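Local coordinates for protein galactokinase (Bifidobacterium longum subsp. infantis ATCC 15697 = JCM 1222 = DSM 20088, PDB 6TEQ) that probably phosphorylates galactose with ATP as a GHMP-family galactokinase, and holds 2-deoxy-2-fluoro-galactose in its sugar pocket, at residues I7-H12 against A59-T64; I66-R71 against F125-V130; N357-A362 against A375-G380. One frame throughout, in Å; residues are numbered along the deposited sequence.

Interaction 1. Residues I7-H12 against A59-T64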
loop_
_atom_site.group_PDB
_atom_site.type_symbol
_atom_site.label_atom_id
_atom_site.label_comp_id
_atom_site.label_asym_id
_atom_site.label_seq_id
_atom_site.Cartn_x
_atom_site.Cartn_y
_atom_site.Cartn_z
ATOM N N ILE A 7 -2.304 17.612 -3.065
ATOM C CA ILE A 7 -2.264 16.858 -4.352
ATOM C C ILE A 7 -3.640 16.238 -4.539
ATOM O O ILE A 7 -3.937 15.271 -3.824
ATOM C CB ILE A 7 -1.195 15.752 -4.307
ATOM C CG1 ILE A 7 0.187 16.351 -4.063
ATOM C CG2 ILE A 7 -1.227 14.904 -5.566
ATOM C CD1 ILE A 7 0.488 17.476 -5.006
ATOM N N GLU A 8 -4.446 16.779 -5.445
ATOM C CA GLU A 8 -5.867 16.400 -5.614
ATOM C C GLU A 8 -5.944 15.095 -6.408
ATOM O O GLU A 8 -5.083 14.801 -7.241
ATOM C CB GLU A 8 -6.635 17.537 -6.274
ATOM C CG GLU A 8 -6.802 18.756 -5.382
ATOM C CD GLU A 8 -7.544 18.468 -4.086
ATOM O OE1 GLU A 8 -7.134 18.962 -3.002
ATOM O OE2 GLU A 8 -8.504 17.697 -4.153
ATOM N N PRO A 9 -6.969 14.241 -6.202
ATOM C CA PRO A 9 -7.065 13.066 -7.049
ATOM C C PRO A 9 -7.670 13.472 -8.403
ATOM O O PRO A 9 -8.493 14.345 -8.526
ATOM C CB PRO A 9 -8.060 12.151 -6.324
ATOM C CG PRO A 9 -8.869 13.110 -5.495
ATOM C CD PRO A 9 -7.930 14.237 -5.103
ATOM N N LEU A 10 -7.220 12.776 -9.429
ATOM C CA LEU A 10 -7.813 12.812 -10.759
ATOM C C LEU A 10 -9.242 12.288 -10.657
ATOM O O LEU A 10 -9.498 11.189 -10.082
ATOM C CB LEU A 10 -6.994 11.956 -11.742
ATOM C CG LEU A 10 -5.589 12.423 -12.093
ATOM C CD1 LEU A 10 -4.843 11.272 -12.766
ATOM C CD2 LEU A 10 -5.589 13.657 -12.987
ATOM N N THR A 11 -10.150 12.988 -11.297
ATOM C CA THR A 11 -11.514 12.481 -11.491
ATOM C C THR A 11 -11.496 11.316 -12.499
ATOM O O THR A 11 -10.502 11.140 -13.259
ATOM C CB THR A 11 -12.447 13.614 -11.948
ATOM O OG1 THR A 11 -12.045 14.013 -13.259
ATOM C CG2 THR A 11 -12.443 14.785 -10.993
ATOM N N HIS A 12 -12.566 10.538 -12.477
ATOM C CA HIS A 12 -12.796 9.474 -13.485
ATOM C C HIS A 12 -12.556 10.104 -14.864
ATOM O O HIS A 12 -11.845 9.524 -15.689
ATOM C CB HIS A 12 -14.184 8.862 -13.252
ATOM C CG HIS A 12 -14.853 8.312 -14.466
ATOM N ND1 HIS A 12 -14.484 7.098 -15.010
ATOM C CD2 HIS A 12 -15.846 8.810 -15.249
ATOM C CE1 HIS A 12 -15.239 6.862 -16.062
ATOM N NE2 HIS A 12 -16.085 7.882 -16.233
ATOM N N ALA A 59 -8.445 2.402 0.556
ATOM C CA ALA A 59 -8.008 2.820 -0.782
ATOM C C ALA A 59 -8.154 4.337 -0.837
ATOM O O ALA A 59 -9.227 4.897 -0.445
ATOM C CB ALA A 59 -8.844 2.165 -1.830
ATOM N N LEU A 60 -7.143 5.024 -1.338
ATOM C CA LEU A 60 -7.251 6.467 -1.589
ATOM C C LEU A 60 -8.124 6.756 -2.814
ATOM O O LEU A 60 -8.295 5.925 -3.702
ATOM C CB LEU A 60 -5.860 7.049 -1.763
ATOM C CG LEU A 60 -5.011 7.153 -0.513
ATOM C CD1 LEU A 60 -3.614 7.504 -0.950
ATOM C CD2 LEU A 60 -5.557 8.229 0.409
ATOM N N PRO A 61 -8.629 7.996 -2.961
ATOM C CA PRO A 61 -9.280 8.352 -4.204
ATOM C C PRO A 61 -8.277 8.483 -5.361
ATOM O O PRO A 61 -8.656 8.438 -6.519
ATOM C CB PRO A 61 -9.841 9.714 -3.890
ATOM C CG PRO A 61 -9.088 10.264 -2.716
ATOM C CD PRO A 61 -8.668 9.054 -1.939
ATOM N N HIS A 62 -7.017 8.646 -5.017
ATOM C CA HIS A 62 -5.892 8.830 -5.963
ATOM C C HIS A 62 -5.652 7.490 -6.651
ATOM O O HIS A 62 -5.423 6.468 -5.959
ATOM C CB HIS A 62 -4.613 9.241 -5.245
ATOM C CG HIS A 62 -4.770 10.542 -4.550
ATOM N ND1 HIS A 62 -5.538 10.636 -3.404
ATOM C CD2 HIS A 62 -4.314 11.783 -4.841
ATOM C CE1 HIS A 62 -5.573 11.914 -3.026
ATOM N NE2 HIS A 62 -4.793 12.626 -3.870
ATOM N N ARG A 63 -5.677 7.462 -7.978
ATOM C CA ARG A 63 -5.584 6.251 -8.787
ATOM C C ARG A 63 -4.508 6.396 -9.856
ATOM O O ARG A 63 -4.213 7.555 -10.315
ATOM C CB ARG A 63 -6.924 5.912 -9.379
ATOM C CG ARG A 63 -7.997 5.618 -8.315
ATOM C CD ARG A 63 -9.418 5.801 -8.793
ATOM N NE ARG A 63 -9.980 4.712 -9.599
ATOM C CZ ARG A 63 -10.454 3.559 -9.142
ATOM N NH1 ARG A 63 -10.416 3.272 -7.854
ATOM N NH2 ARG A 63 -11.015 2.705 -9.985
ATOM N N THR A 64 -4.050 5.227 -10.292
ATOM C CA THR A 64 -3.258 5.069 -11.528
ATOM C C THR A 64 -4.256 4.584 -12.585
ATOM O O THR A 64 -4.890 3.518 -12.366
ATOM C CB THR A 64 -2.121 4.087 -11.334
ATOM O OG1 THR A 64 -1.259 4.736 -10.410
ATOM C CG2 THR A 64 -1.359 3.692 -12.585
HETATM O O HOH W 1 -7.708 9.461 -8.954
#

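Interaction 2. Residues I66-R71 against F125-V130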
loop_
_atom_site.group_PDB
_atom_site.type_symbol
_atom_site.label_atom_id
_atom_site.label_comp_id
_atom_site.label_asym_id
_atom_site.label_seq_id
_atom_site.Cartn_x
_atom_site.Cartn_y
_atom_site.Cartn_z
ATOM N N ILE A 66 -4.745 3.193 -16.440
ATOM C CA ILE A 66 -4.032 2.456 -17.505
ATOM C C ILE A 66 -4.955 2.401 -18.703
ATOM O O ILE A 66 -6.050 1.804 -18.624
ATOM C CB ILE A 66 -3.590 1.054 -17.127
ATOM C CG1 ILE A 66 -2.677 0.390 -18.180
ATOM C CG2 ILE A 66 -4.742 0.179 -16.667
ATOM C CD1 ILE A 66 -2.319 -1.027 -17.845
ATOM N N ALA A 67 -4.492 2.966 -19.803
ATOM C CA ALA A 67 -5.138 2.728 -21.131
ATOM C C ALA A 67 -4.397 1.528 -21.742
ATOM O O ALA A 67 -3.160 1.558 -21.810
ATOM C CB ALA A 67 -5.063 3.975 -21.970
ATOM N N LEU A 68 -5.098 0.462 -22.092
ATOM C CA LEU A 68 -4.441 -0.761 -22.585
ATOM C C LEU A 68 -5.110 -1.325 -23.819
ATOM O O LEU A 68 -6.354 -1.212 -23.959
ATOM C CB LEU A 68 -4.425 -1.775 -21.433
ATOM C CG LEU A 68 -3.701 -3.114 -21.713
ATOM C CD1 LEU A 68 -3.016 -3.634 -20.469
ATOM C CD2 LEU A 68 -4.667 -4.147 -22.277
ATOM N N LYS A 69 -4.306 -1.955 -24.661
ATOM C CA LYS A 69 -4.827 -2.758 -25.800
ATOM C C LYS A 69 -3.978 -4.004 -25.874
ATOM O O LYS A 69 -2.758 -3.919 -25.832
ATOM C CB LYS A 69 -4.793 -1.987 -27.122
ATOM C CG LYS A 69 -5.425 -2.726 -28.269
ATOM C CD LYS A 69 -5.465 -1.872 -29.505
ATOM C CE LYS A 69 -6.167 -2.591 -30.631
ATOM N NZ LYS A 69 -5.925 -1.864 -31.866
ATOM N N PRO A 70 -4.600 -5.186 -26.002
ATOM C CA PRO A 70 -3.803 -6.412 -26.113
ATOM C C PRO A 70 -3.150 -6.427 -27.495
ATOM O O PRO A 70 -3.653 -5.809 -28.400
ATOM C CB PRO A 70 -4.844 -7.516 -25.974
ATOM C CG PRO A 70 -6.131 -6.879 -26.491
ATOM C CD PRO A 70 -6.059 -5.403 -26.077
ATOM N N ARG A 71 -2.131 -7.244 -27.614
ATOM C CA ARG A 71 -1.437 -7.514 -28.892
ATOM C C ARG A 71 -1.563 -8.990 -29.251
ATOM O O ARG A 71 -1.741 -9.808 -28.338
ATOM C CB ARG A 71 0.017 -7.110 -28.748
ATOM C CG ARG A 71 0.269 -5.611 -28.564
ATOM C CD ARG A 71 1.744 -5.256 -28.334
ATOM N NE ARG A 71 2.512 -5.549 -29.546
ATOM C CZ ARG A 71 2.920 -4.677 -30.428
ATOM N NH1 ARG A 71 3.545 -5.162 -31.484
ATOM N NH2 ARG A 71 2.672 -3.362 -30.314
ATOM N N PHE A 125 0.980 -6.605 -24.891
ATOM C CA PHE A 125 0.047 -5.479 -24.780
ATOM C C PHE A 125 0.795 -4.152 -24.960
ATOM O O PHE A 125 2.017 -4.066 -24.787
ATOM C CB PHE A 125 -0.712 -5.492 -23.454
ATOM C CG PHE A 125 0.135 -5.314 -22.229
ATOM C CD1 PHE A 125 0.731 -6.402 -21.642
ATOM C CD2 PHE A 125 0.281 -4.077 -21.630
ATOM C CE1 PHE A 125 1.457 -6.272 -20.462
ATOM C CE2 PHE A 125 1.049 -3.933 -20.488
ATOM C CZ PHE A 125 1.651 -5.009 -19.913
ATOM N N ASP A 126 0.014 -3.157 -25.337
ATOM C CA ASP A 126 0.412 -1.731 -25.333
ATOM C C ASP A 126 -0.320 -1.062 -24.194
ATOM O O ASP A 126 -1.517 -1.293 -24.047
ATOM C CB ASP A 126 0.094 -1.078 -26.647
ATOM C CG ASP A 126 0.852 -1.655 -27.818
ATOM O OD1 ASP A 126 2.094 -2.008 -27.631
ATOM O OD2 ASP A 126 0.224 -1.668 -28.936
ATOM N N ALA A 127 0.395 -0.238 -23.430
ATOM C CA ALA A 127 -0.273 0.519 -22.355
ATOM C C ALA A 127 0.330 1.905 -22.173
ATOM O O ALA A 127 1.567 2.096 -22.383
ATOM C CB ALA A 127 -0.296 -0.257 -21.057
ATOM N N ALA A 128 -0.526 2.746 -21.654
ATOM C CA ALA A 128 -0.191 4.115 -21.216
ATOM C C ALA A 128 -0.748 4.300 -19.807
ATOM O O ALA A 128 -1.916 4.054 -19.530
ATOM C CB ALA A 128 -0.721 5.165 -22.121
ATOM N N PHE A 129 0.110 4.762 -18.929
ATOM C CA PHE A 129 -0.256 5.050 -17.518
ATOM C C PHE A 129 -0.223 6.562 -17.238
ATOM O O PHE A 129 0.749 7.257 -17.605
ATOM C CB PHE A 129 0.799 4.426 -16.593
ATOM C CG PHE A 129 0.806 2.953 -16.649
ATOM C CD1 PHE A 129 -0.056 2.248 -15.836
ATOM C CD2 PHE A 129 1.565 2.266 -17.582
ATOM C CE1 PHE A 129 -0.036 0.864 -15.841
ATOM C CE2 PHE A 129 1.557 0.887 -17.600
ATOM C CZ PHE A 129 0.729 0.201 -16.772
ATOM N N VAL A 130 -1.254 7.032 -16.557
ATOM C CA VAL A 130 -1.350 8.366 -15.943
ATOM C C VAL A 130 -1.750 8.129 -14.485
ATOM O O VAL A 130 -2.687 7.411 -14.247
ATOM C CB VAL A 130 -2.320 9.312 -16.663
ATOM C CG1 VAL A 130 -2.443 10.574 -15.880
ATOM C CG2 VAL A 130 -1.845 9.566 -18.114
#

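Interaction 3. Residues N357-A362 against A375-G380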
loop_
_atom_site.group_PDB
_atom_site.type_symbol
_atom_site.label_atom_id
_atom_site.label_comp_id
_atom_site.label_asym_id
_atom_site.label_seq_id
_atom_site.Cartn_x
_atom_site.Cartn_y
_atom_site.Cartn_z
ATOM N N ASN A 357 -0.721 19.562 17.959
ATOM C CA ASN A 357 -1.672 20.503 17.344
ATOM C C ASN A 357 -3.048 19.859 17.232
ATOM O O ASN A 357 -3.790 20.232 16.352
ATOM C CB ASN A 357 -1.097 21.053 16.057
ATOM C CG ASN A 357 0.037 22.025 16.384
ATOM O OD1 ASN A 357 -0.213 23.131 16.879
ATOM N ND2 ASN A 357 1.280 21.605 16.206
ATOM N N GLY A 358 -3.340 18.885 18.109
ATOM C CA GLY A 358 -4.731 18.461 18.327
ATOM C C GLY A 358 -5.105 17.182 17.618
ATOM O O GLY A 358 -6.279 16.824 17.711
ATOM N N ALA A 359 -4.205 16.541 16.876
ATOM C CA ALA A 359 -4.562 15.215 16.314
ATOM C C ALA A 359 -4.999 14.254 17.427
ATOM O O ALA A 359 -4.347 14.188 18.421
ATOM C CB ALA A 359 -3.460 14.624 15.504
ATOM N N TYR A 360 -6.025 13.467 17.176
ATOM C CA TYR A 360 -6.390 12.324 18.043
ATOM C C TYR A 360 -5.229 11.351 18.060
ATOM O O TYR A 360 -4.897 10.778 19.060
ATOM C CB TYR A 360 -7.654 11.657 17.536
ATOM C CG TYR A 360 -8.873 12.488 17.714
ATOM C CD1 TYR A 360 -9.541 12.512 18.927
ATOM C CD2 TYR A 360 -9.336 13.258 16.682
ATOM C CE1 TYR A 360 -10.691 13.268 19.068
ATOM C CE2 TYR A 360 -10.403 14.075 16.846
ATOM C CZ TYR A 360 -11.116 14.068 18.031
ATOM O OH TYR A 360 -12.226 14.859 18.115
ATOM N N GLY A 361 -4.587 11.212 16.891
ATOM C CA GLY A 361 -3.362 10.451 16.804
ATOM C C GLY A 361 -2.751 10.580 15.429
ATOM O O GLY A 361 -3.436 11.057 14.512
ATOM N N ALA A 362 -1.511 10.182 15.323
ATOM C CA ALA A 362 -0.755 10.332 14.073
ATOM C C ALA A 362 0.343 9.272 14.005
ATOM O O ALA A 362 0.928 8.890 15.047
ATOM C CB ALA A 362 -0.162 11.740 14.022
ATOM N N ALA A 375 -2.906 11.254 10.121
ATOM C CA ALA A 375 -3.429 11.733 11.397
ATOM C C ALA A 375 -4.940 11.783 11.355
ATOM O O ALA A 375 -5.548 12.301 10.369
ATOM C CB ALA A 375 -2.833 13.105 11.700
ATOM N N LEU A 376 -5.542 11.322 12.429
ATOM C CA LEU A 376 -6.975 11.491 12.682
ATOM C C LEU A 376 -7.065 12.861 13.322
ATOM O O LEU A 376 -6.538 13.039 14.395
ATOM C CB LEU A 376 -7.510 10.394 13.585
ATOM C CG LEU A 376 -7.728 9.061 12.927
ATOM C CD1 LEU A 376 -8.017 8.012 14.035
ATOM C CD2 LEU A 376 -8.869 9.087 11.915
ATOM N N VAL A 377 -7.811 13.752 12.676
ATOM C CA VAL A 377 -7.978 15.125 13.138
ATOM C C VAL A 377 -9.449 15.499 13.039
ATOM O O VAL A 377 -10.203 14.850 12.325
ATOM C CB VAL A 377 -7.100 16.091 12.334
ATOM C CG1 VAL A 377 -5.674 15.640 12.297
ATOM C CG2 VAL A 377 -7.631 16.296 10.943
ATOM N N ASP A 378 -9.825 16.573 13.720
ATOM C CA ASP A 378 -11.204 17.064 13.522
ATOM C C ASP A 378 -11.383 17.612 12.113
ATOM O O ASP A 378 -10.454 18.236 11.537
ATOM C CB ASP A 378 -11.603 18.113 14.536
ATOM C CG ASP A 378 -11.768 17.532 15.944
ATOM O OD1 ASP A 378 -12.324 16.398 16.075
ATOM O OD2 ASP A 378 -11.266 18.137 16.857
ATOM N N LYS A 379 -12.577 17.443 11.591
ATOM C CA LYS A 379 -12.907 17.994 10.271
ATOM C C LYS A 379 -12.591 19.479 10.284
ATOM O O LYS A 379 -13.021 20.156 11.256
ATOM C CB LYS A 379 -14.390 17.835 10.052
ATOM C CG LYS A 379 -14.980 18.321 8.750
ATOM C CD LYS A 379 -16.537 18.397 8.741
ATOM C CE LYS A 379 -17.306 18.606 10.052
ATOM N NZ LYS A 379 -18.730 18.236 9.856
ATOM N N GLY A 380 -11.918 19.937 9.235
ATOM C CA GLY A 380 -11.612 21.362 9.033
ATOM C C GLY A 380 -10.213 21.685 9.551
ATOM O O GLY A 380 -9.777 22.782 9.291
HETATM O O HOH W 2 -7.768 17.748 15.308
#

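Interaction 1. Residues I7-H12 against A59-T64
The extended backbone of Ile7 to Leu10 passes over a corner of segment 59-64 at Pro61 and His62, coming closest where Pro9 CA lies 4.5 Å from His62 CA. Pro9 is the centre of the contact. Its CB sits over the middle of the His62 imidazole, 3.9 Å from the centroid and 3° off the ring normal. This is a CH-pi contact on one ring face. CD of the same proline lies nearer NE2 and CE1. The two side chains cross obliquely.

The His62 ring is also held at its edge. NE2 donates to Ile7 O at 2.8 Å, and the bond is nearly straight, with an angle of 169° at the hydrogen. The acceptor lies in the ring plane, while the donor is tilted from the carbonyl plane of Ile7. With CG anti to the carbonyl carbon (chi1 -62°), the ring starts out beside the backbone N of His62. A face contact and an edge bond together limit the rotation of the ring.

Segment 7-12 is the loop between strand 5-6 and helix 12-27. Segment 59-64 belongs to the long strand 54-70, in the galactose-binding signature of galactokinases. The loop thus crosses from the small sheet, where the backbone of Ile7 hydrogen-bonds to Ala403, to the large one.

Pro9 also meets a second proline. Its CB is 3.9 Å from Pro61 CB, and CG touches the same atom and Pro61 CG. Beside this apolar patch a water joins the two backbones. It donates to Leu10 O at 2.7 Å and to Pro61 O at 2.8 Å, and accepts a weak bond from Arg63 N. The Arg63 guanidinium turns to other partners, with a salt bridge from NH2 to Glu415.

Interaction 2. Residues I66-R71 against F125-V130
Asp126 OD1 is gripped by two arginines: Arg71 NH2 donates to it at 3.1 Å, and Arg77 NE forms a second salt bridge. This grip lies at one end of an antiparallel strand pair, 66-70 with 125-130, in the large mixed sheet of the GHMP kinase fold. OD1 accepts from Arg71 through its syn lone pair and lies 18° out of the Arg71 guanidinium plane. The guanidinium and carboxylate planes are 74° apart, and NH2 has just a weak second bond to OD2. Asp73 takes Arg71 NH1. These opposite charges probably offset the closeness of Arg71 and Arg77.

Ala67 with Ala128 and Lys69 with Asp126 are hydrogen-bonded pairs. The shortest of their four bonds is Ala67 N to Ala128 O, at 2.8 Å.

On the face with Leu68, the side chains of Ile66, Phe125 and Phe129 touch helix 141-156. Ile66 CG1 is anti to the backbone N (chi1 -172°) and lies over one face of Phe129, 3.9 Å from the centroid and offset toward the rim. Ile66 CD1 reaches Phe129 CZ. Leu68 crosses Phe125 at about a right angle, and its CD1 approaches Phe125 CD2 to 3.5 Å.

Interaction 3. Residues N357-A362 against A375-G380
The Tyr360 ring has two oxygens at its edge, near its plane: Leu376 O beside CD2, and Asp378 OD1 at the hydroxyl end. The Asp378 carboxylate stands almost perpendicular to the ring, with 84° between the planes. Tyr360 OH donates to Asp378 OD1 at 2.6 Å, and OD1 accepts through its syn lone pair, on the side of OD2. OD1 also lies 3.1 Å from Tyr360 CE2, so it sits beside both the hydroxyl and the adjoining ring edge.

These residues lie at the open end of the beta hairpin of strands 361-365 and 372-378, in the C-terminal GHMP kinase region. Tyr360 CG is anti to the carbonyl carbon (chi1 -70°), which sets it beside the backbone N that bonds to Leu376 O. Ile322 and Lys323 of helix 322-338 also touch the Tyr360 side chain.

The backbone pairing is antiparallel. Leu376 N donates to Gly361 O, and Leu376 O accepts from Tyr360 N at 2.9 Å. Ala362 and Ala375 form a non-hydrogen-bonded pair, with their CB atoms 3.8 Å apart. Ala359 CB also meets Ala375 CB. It lies 4.0 Å from Val377 CG1. Ala354 of helix 345-356 packs on both Ala359 and Ala362.

Beyond the last direct backbone bond, a water continues the link. It donates to Gly358 O at 3.0 Å and accepts from Asp378 N at 2.9 Å.

In the fold
Interactions 1 and 2 share strand 54-70 and touch each other: Thr64 CG2 packs on Phe129 CD1, and Leu10 CD1 on Val130 CG1. Interaction 3 belongs to the other, smaller sheet. It lies across the chain's centre from interaction 2, with their centres about 40 Å apart. Interaction 1 links the two sheets, since its loop leaves strand 5-6 of the smaller one. Interactions 2 and 3 are mostly buried strand pairings, each with a polar side-chain bond near one end. Interaction 1 is only partly buried. It has no strand pairing between its segments and relies on prolines, one histidine bond and a water.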